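Local coordinates for hypothetical protein Atu0636 (Agrobacterium tumefaciens, PDB 2OZV) that is of unknown function but is predicted to be an O-methyltransferase, probably transferring a methyl group from S-adenosylmethionine to an oxygen of its substrate, at residues A29-L43 with A53-Y66. Sequence-based numbering, arbitrary orientation.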
loop_
_atom_site.group_PDB
_atom_site.type_symbol
_atom_site.label_atom_id
_atom_site.label_comp_id
_atom_site.label_asym_id
_atom_site.label_seq_id
_atom_site.Cartn_x
_atom_site.Cartn_y
_atom_site.Cartn_z
ATOM N N ALA B 29 -17.249 9.549 -2.655
ATOM C CA ALA B 29 -17.893 10.414 -3.640
ATOM C C ALA B 29 -16.920 11.456 -4.214
ATOM O O ALA B 29 -17.006 11.808 -5.387
ATOM C CB ALA B 29 -19.095 11.098 -2.998
ATOM N N SER B 30 -15.980 11.928 -3.383
ATOM C CA SER B 30 -15.072 12.987 -3.814
ATOM C C SER B 30 -14.143 12.519 -4.937
ATOM O O SER B 30 -13.546 13.345 -5.620
ATOM C CB SER B 30 -14.257 13.518 -2.629
ATOM O OG SER B 30 -13.220 12.647 -2.318
ATOM N N LEU B 31 -14.007 11.204 -5.116
ATOM C CA LEU B 31 -13.160 10.657 -6.195
ATOM C C LEU B 31 -13.708 10.860 -7.611
ATOM O O LEU B 31 -12.977 10.700 -8.583
ATOM C CB LEU B 31 -12.938 9.161 -5.957
ATOM C CG LEU B 31 -12.196 8.859 -4.646
ATOM C CD1 LEU B 31 -12.107 7.346 -4.385
ATOM C CD2 LEU B 31 -10.745 9.454 -4.729
ATOM N N VAL B 32 -14.997 11.174 -7.721
ATOM C CA VAL B 32 -15.576 11.427 -9.041
ATOM C C VAL B 32 -15.325 12.890 -9.401
ATOM O O VAL B 32 -16.070 13.773 -8.997
ATOM C CB VAL B 32 -17.090 11.104 -9.075
ATOM C CG1 VAL B 32 -17.669 11.299 -10.476
ATOM C CG2 VAL B 32 -17.325 9.657 -8.584
ATOM N N ALA B 33 -14.245 13.118 -10.143
ATOM C CA ALA B 33 -13.842 14.467 -10.550
ATOM C C ALA B 33 -14.118 14.619 -12.039
ATOM O O ALA B 33 -13.222 14.475 -12.851
ATOM C CB ALA B 33 -12.338 14.697 -10.247
ATOM N N ASP B 34 -15.352 14.934 -12.393
ATOM C CA ASP B 34 -15.808 14.844 -13.767
ATOM C C ASP B 34 -16.891 15.898 -13.908
ATOM O O ASP B 34 -17.864 15.894 -13.141
ATOM C CB ASP B 34 -16.395 13.438 -13.998
ATOM C CG ASP B 34 -16.686 13.124 -15.476
ATOM O OD1 ASP B 34 -16.893 14.047 -16.304
ATOM O OD2 ASP B 34 -16.704 11.919 -15.810
ATOM N N ASP B 35 -16.727 16.802 -14.872
ATOM C CA ASP B 35 -17.729 17.854 -15.047
ATOM C C ASP B 35 -18.657 17.642 -16.252
ATOM O O ASP B 35 -19.429 18.533 -16.609
ATOM C CB ASP B 35 -17.078 19.246 -15.040
ATOM C CG ASP B 35 -16.409 19.583 -13.700
ATOM O OD1 ASP B 35 -16.921 19.187 -12.616
ATOM O OD2 ASP B 35 -15.363 20.257 -13.737
ATOM N N ARG B 36 -18.608 16.453 -16.854
ATOM C CA ARG B 36 -19.527 16.109 -17.958
ATOM C C ARG B 36 -20.837 15.572 -17.443
ATOM O O ARG B 36 -20.956 15.182 -16.271
ATOM C CB ARG B 36 -18.965 14.998 -18.854
ATOM C CG ARG B 36 -17.547 15.149 -19.388
ATOM C CD ARG B 36 -17.073 13.784 -19.956
ATOM N NE ARG B 36 -16.863 12.772 -18.909
ATOM C CZ ARG B 36 -16.574 11.486 -19.131
ATOM N NH1 ARG B 36 -16.471 11.011 -20.372
ATOM N NH2 ARG B 36 -16.387 10.666 -18.101
ATOM N N ALA B 37 -21.828 15.514 -18.330
ATOM C CA ALA B 37 -22.937 14.632 -18.110
ATOM C C ALA B 37 -22.249 13.280 -18.095
ATOM O O ALA B 37 -21.414 12.970 -18.973
ATOM C CB ALA B 37 -23.974 14.721 -19.223
ATOM N N CYS B 38 -22.501 12.528 -17.044
ATOM C CA CYS B 38 -21.845 11.235 -16.909
ATOM C C CYS B 38 -22.782 10.347 -16.157
ATOM O O CYS B 38 -23.714 10.828 -15.489
ATOM C CB CYS B 38 -20.489 11.334 -16.200
ATOM S SG CYS B 38 -20.572 12.046 -14.556
ATOM N N ARG B 39 -22.547 9.049 -16.292
ATOM C CA ARG B 39 -23.382 8.042 -15.692
ATOM C C ARG B 39 -22.537 7.325 -14.662
ATOM O O ARG B 39 -21.425 6.876 -14.972
ATOM C CB ARG B 39 -23.900 7.075 -16.753
ATOM C CG ARG B 39 -24.863 7.762 -17.799
ATOM C CD ARG B 39 -25.457 6.769 -18.747
ATOM N NE ARG B 39 -24.461 6.084 -19.586
ATOM C CZ ARG B 39 -24.232 6.351 -20.873
ATOM N NH1 ARG B 39 -24.907 7.315 -21.505
ATOM N NH2 ARG B 39 -23.333 5.646 -21.545
ATOM N N ILE B 40 -23.062 7.242 -13.445
ATOM C CA ILE B 40 -22.301 6.682 -12.323
ATOM C C ILE B 40 -23.080 5.546 -11.690
ATOM O O ILE B 40 -24.259 5.710 -11.384
ATOM C CB ILE B 40 -22.033 7.772 -11.267
ATOM C CG1 ILE B 40 -21.184 8.906 -11.874
ATOM C CG2 ILE B 40 -21.317 7.128 -10.025
ATOM C CD1 ILE B 40 -21.475 10.206 -11.275
ATOM N N ALA B 41 -22.432 4.397 -11.488
ATOM C CA ALA B 41 -23.036 3.286 -10.744
ATOM C C ALA B 41 -22.431 3.221 -9.349
ATOM O O ALA B 41 -21.201 3.282 -9.211
ATOM C CB ALA B 41 -22.814 1.947 -11.469
ATOM N N ASP B 42 -23.295 3.099 -8.337
ATOM C CA ASP B 42 -22.875 2.895 -6.947
ATOM C C ASP B 42 -23.250 1.460 -6.623
ATOM O O ASP B 42 -24.444 1.128 -6.542
ATOM C CB ASP B 42 -23.598 3.925 -6.048
ATOM C CG ASP B 42 -23.208 3.856 -4.564
ATOM O OD1 ASP B 42 -22.552 2.889 -4.147
ATOM O OD2 ASP B 42 -23.662 4.775 -3.826
ATOM N N LEU B 43 -22.244 0.591 -6.492
ATOM C CA LEU B 43 -22.481 -0.850 -6.314
ATOM C C LEU B 43 -22.820 -1.154 -4.876
ATOM O O LEU B 43 -23.217 -2.263 -4.514
ATOM C CB LEU B 43 -21.307 -1.700 -6.795
ATOM C CG LEU B 43 -20.958 -1.663 -8.280
ATOM C CD1 LEU B 43 -19.960 -2.775 -8.585
ATOM C CD2 LEU B 43 -22.193 -1.778 -9.182
ATOM N N ALA B 53 -24.061 11.780 -2.455
ATOM C CA ALA B 53 -23.066 12.841 -2.296
ATOM C C ALA B 53 -22.466 13.245 -3.653
ATOM O O ALA B 53 -22.189 14.436 -3.876
ATOM C CB ALA B 53 -21.975 12.439 -1.320
ATOM N N VAL B 54 -22.271 12.274 -4.545
ATOM C CA VAL B 54 -21.817 12.579 -5.907
ATOM C C VAL B 54 -22.884 13.458 -6.615
ATOM O O VAL B 54 -22.570 14.520 -7.154
ATOM C CB VAL B 54 -21.600 11.306 -6.746
ATOM C CG1 VAL B 54 -21.255 11.708 -8.186
ATOM C CG2 VAL B 54 -20.471 10.439 -6.163
ATOM N N ALA B 55 -24.145 13.027 -6.569
ATOM C CA ALA B 55 -25.223 13.774 -7.266
ATOM C C ALA B 55 -25.405 15.185 -6.714
ATOM O O ALA B 55 -25.687 16.133 -7.466
ATOM C CB ALA B 55 -26.549 12.990 -7.205
ATOM N N ALA B 56 -25.244 15.334 -5.396
ATOM C CA ALA B 56 -25.400 16.637 -4.748
ATOM C C ALA B 56 -24.367 17.638 -5.277
ATOM O O ALA B 56 -24.685 18.812 -5.469
ATOM C CB ALA B 56 -25.301 16.505 -3.224
ATOM N N ARG B 57 -23.143 17.163 -5.512
ATOM C CA ARG B 57 -22.037 18.014 -5.961
ATOM C C ARG B 57 -22.021 18.220 -7.492
ATOM O O ARG B 57 -21.720 19.313 -7.989
ATOM C CB ARG B 57 -20.702 17.396 -5.507
ATOM C CG ARG B 57 -19.472 18.223 -5.918
ATOM C CD ARG B 57 -18.175 17.694 -5.293
ATOM N NE ARG B 57 -18.043 16.247 -5.491
ATOM C CZ ARG B 57 -17.524 15.659 -6.570
ATOM N NH1 ARG B 57 -17.057 16.406 -7.573
ATOM N NH2 ARG B 57 -17.482 14.329 -6.644
ATOM N N LEU B 58 -22.371 17.172 -8.226
ATOM C CA LEU B 58 -22.266 17.160 -9.675
ATOM C C LEU B 58 -23.641 17.209 -10.337
ATOM O O LEU B 58 -24.315 16.177 -10.483
ATOM C CB LEU B 58 -21.494 15.931 -10.139
ATOM C CG LEU B 58 -20.015 15.894 -9.766
ATOM C CD1 LEU B 58 -19.413 14.593 -10.304
ATOM C CD2 LEU B 58 -19.243 17.138 -10.316
ATOM N N GLU B 59 -24.051 18.411 -10.745
ATOM C CA GLU B 59 -25.407 18.612 -11.237
ATOM C C GLU B 59 -25.733 17.810 -12.490
ATOM O O GLU B 59 -26.890 17.505 -12.734
ATOM C CB GLU B 59 -25.711 20.112 -11.425
ATOM C CG GLU B 59 -25.978 20.754 -10.074
ATOM C CD GLU B 59 -26.126 22.256 -10.137
ATOM O OE1 GLU B 59 -25.092 22.951 -10.300
ATOM O OE2 GLU B 59 -27.269 22.735 -10.003
ATOM N N LYS B 60 -24.704 17.481 -13.262
ATOM C CA LYS B 60 -24.862 16.774 -14.521
ATOM C C LYS B 60 -24.761 15.243 -14.384
ATOM O O LYS B 60 -24.899 14.526 -15.376
ATOM C CB LYS B 60 -23.808 17.260 -15.529
ATOM C CG LYS B 60 -23.972 18.718 -15.984
ATOM C CD LYS B 60 -22.980 19.011 -17.119
ATOM C CE LYS B 60 -23.376 20.241 -17.886
ATOM N NZ LYS B 60 -22.669 21.443 -17.358
ATOM N N ALA B 61 -24.499 14.746 -13.179
ATOM C CA ALA B 61 -24.341 13.314 -13.001
ATOM C C ALA B 61 -25.684 12.602 -12.949
ATOM O O ALA B 61 -26.642 13.097 -12.370
ATOM C CB ALA B 61 -23.572 13.022 -11.709
ATOM N N GLU B 62 -25.716 11.398 -13.492
ATOM C CA GLU B 62 -26.910 10.592 -13.483
ATOM C C GLU B 62 -26.490 9.339 -12.753
ATOM O O GLU B 62 -25.617 8.614 -13.211
ATOM C CB GLU B 62 -27.310 10.321 -14.921
ATOM C CG GLU B 62 -28.367 9.303 -15.168
ATOM C CD GLU B 62 -28.736 9.243 -16.660
ATOM O OE1 GLU B 62 -27.852 9.351 -17.537
ATOM O OE2 GLU B 62 -29.903 9.083 -16.966
ATOM N N VAL B 63 -27.090 9.118 -11.589
ATOM C CA VAL B 63 -26.615 8.064 -10.673
ATOM C C VAL B 63 -27.551 6.871 -10.597
ATOM O O VAL B 63 -28.767 7.058 -10.488
ATOM C CB VAL B 63 -26.324 8.627 -9.249
ATOM C CG1 VAL B 63 -25.901 7.513 -8.250
ATOM C CG2 VAL B 63 -25.262 9.738 -9.346
ATOM N N THR B 64 -26.982 5.659 -10.635
ATOM C CA THR B 64 -27.754 4.447 -10.430
ATOM C C THR B 64 -27.226 3.774 -9.177
ATOM O O THR B 64 -26.031 3.449 -9.113
ATOM C CB THR B 64 -27.662 3.481 -11.631
ATOM O OG1 THR B 64 -28.094 4.170 -12.800
ATOM C CG2 THR B 64 -28.588 2.252 -11.463
ATOM N N LEU B 65 -28.112 3.576 -8.209
ATOM C CA LEU B 65 -27.745 2.897 -6.963
ATOM C C LEU B 65 -28.197 1.446 -7.057
ATOM O O LEU B 65 -29.380 1.166 -7.304
ATOM C CB LEU B 65 -28.379 3.564 -5.716
ATOM C CG LEU B 65 -28.232 5.063 -5.384
ATOM C CD1 LEU B 65 -29.055 5.455 -4.137
ATOM C CD2 LEU B 65 -26.744 5.492 -5.204
ATOM N N TYR B 66 -27.262 0.514 -6.839
ATOM C CA TYR B 66 -27.612 -0.910 -6.835
ATOM C C TYR B 66 -27.651 -1.487 -5.432
ATOM O O TYR B 66 -26.695 -1.337 -4.666
ATOM C CB TYR B 66 -26.629 -1.729 -7.690
ATOM C CG TYR B 66 -26.748 -1.428 -9.165
ATOM C CD1 TYR B 66 -27.714 -2.070 -9.949
ATOM C CD2 TYR B 66 -25.874 -0.518 -9.784
ATOM C CE1 TYR B 66 -27.826 -1.811 -11.333
ATOM C CE2 TYR B 66 -25.981 -0.246 -11.180
ATOM C CZ TYR B 66 -26.947 -0.910 -11.932
ATOM O OH TYR B 66 -27.078 -0.669 -13.282
HETATM O O HOH W 1 -25.105 -3.928 -3.951
#
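The carbonyl oxygen of Val-32 is gripped end-on by the guanidinium of Arg-57, NH2 at 2.8 Å and NH1 at 3.2 Å from Val-32 O, which lies in the guanidinium plane. The arginine chain is extended as far as CD, then bends at chi3 (49°) to reach this carbonyl and that of Ala-29, whose O takes a weak hydrogen bond from NH2. Beside it, Val-32 CG1 meets Leu-58 CD1, and the CB of Ala-29 sits against Val-54 CG2 (3.5 Å). From strand 38-42, Ile-40 sends CD1 into a tight 3.4 Å contact with Val-54 CG1, and the same methyl touches Ala-61 CB. Strands 38-42 and 61-67 run parallel as the two strands of a beta-alpha-beta crossover through helix 49-57, within the Rossmann-like sheet expected of a methyltransferase. Five backbone hydrogen bonds join them, from Glu-62 N to Cys-38 O up to Tyr-66 N to Asp-42 O (2.9 Å, 172° at the hydrogen). Asp-42, its CG swung opposite the backbone N (chi1 -178°), accepts from Gly-51 N through OD2. On the other face of the sheet, Ala-41 CB lies at the edge of the Tyr-66 ring, 3.9 Å from CE2, and the Tyr-66 hydroxyl bonds to Gly-110 O.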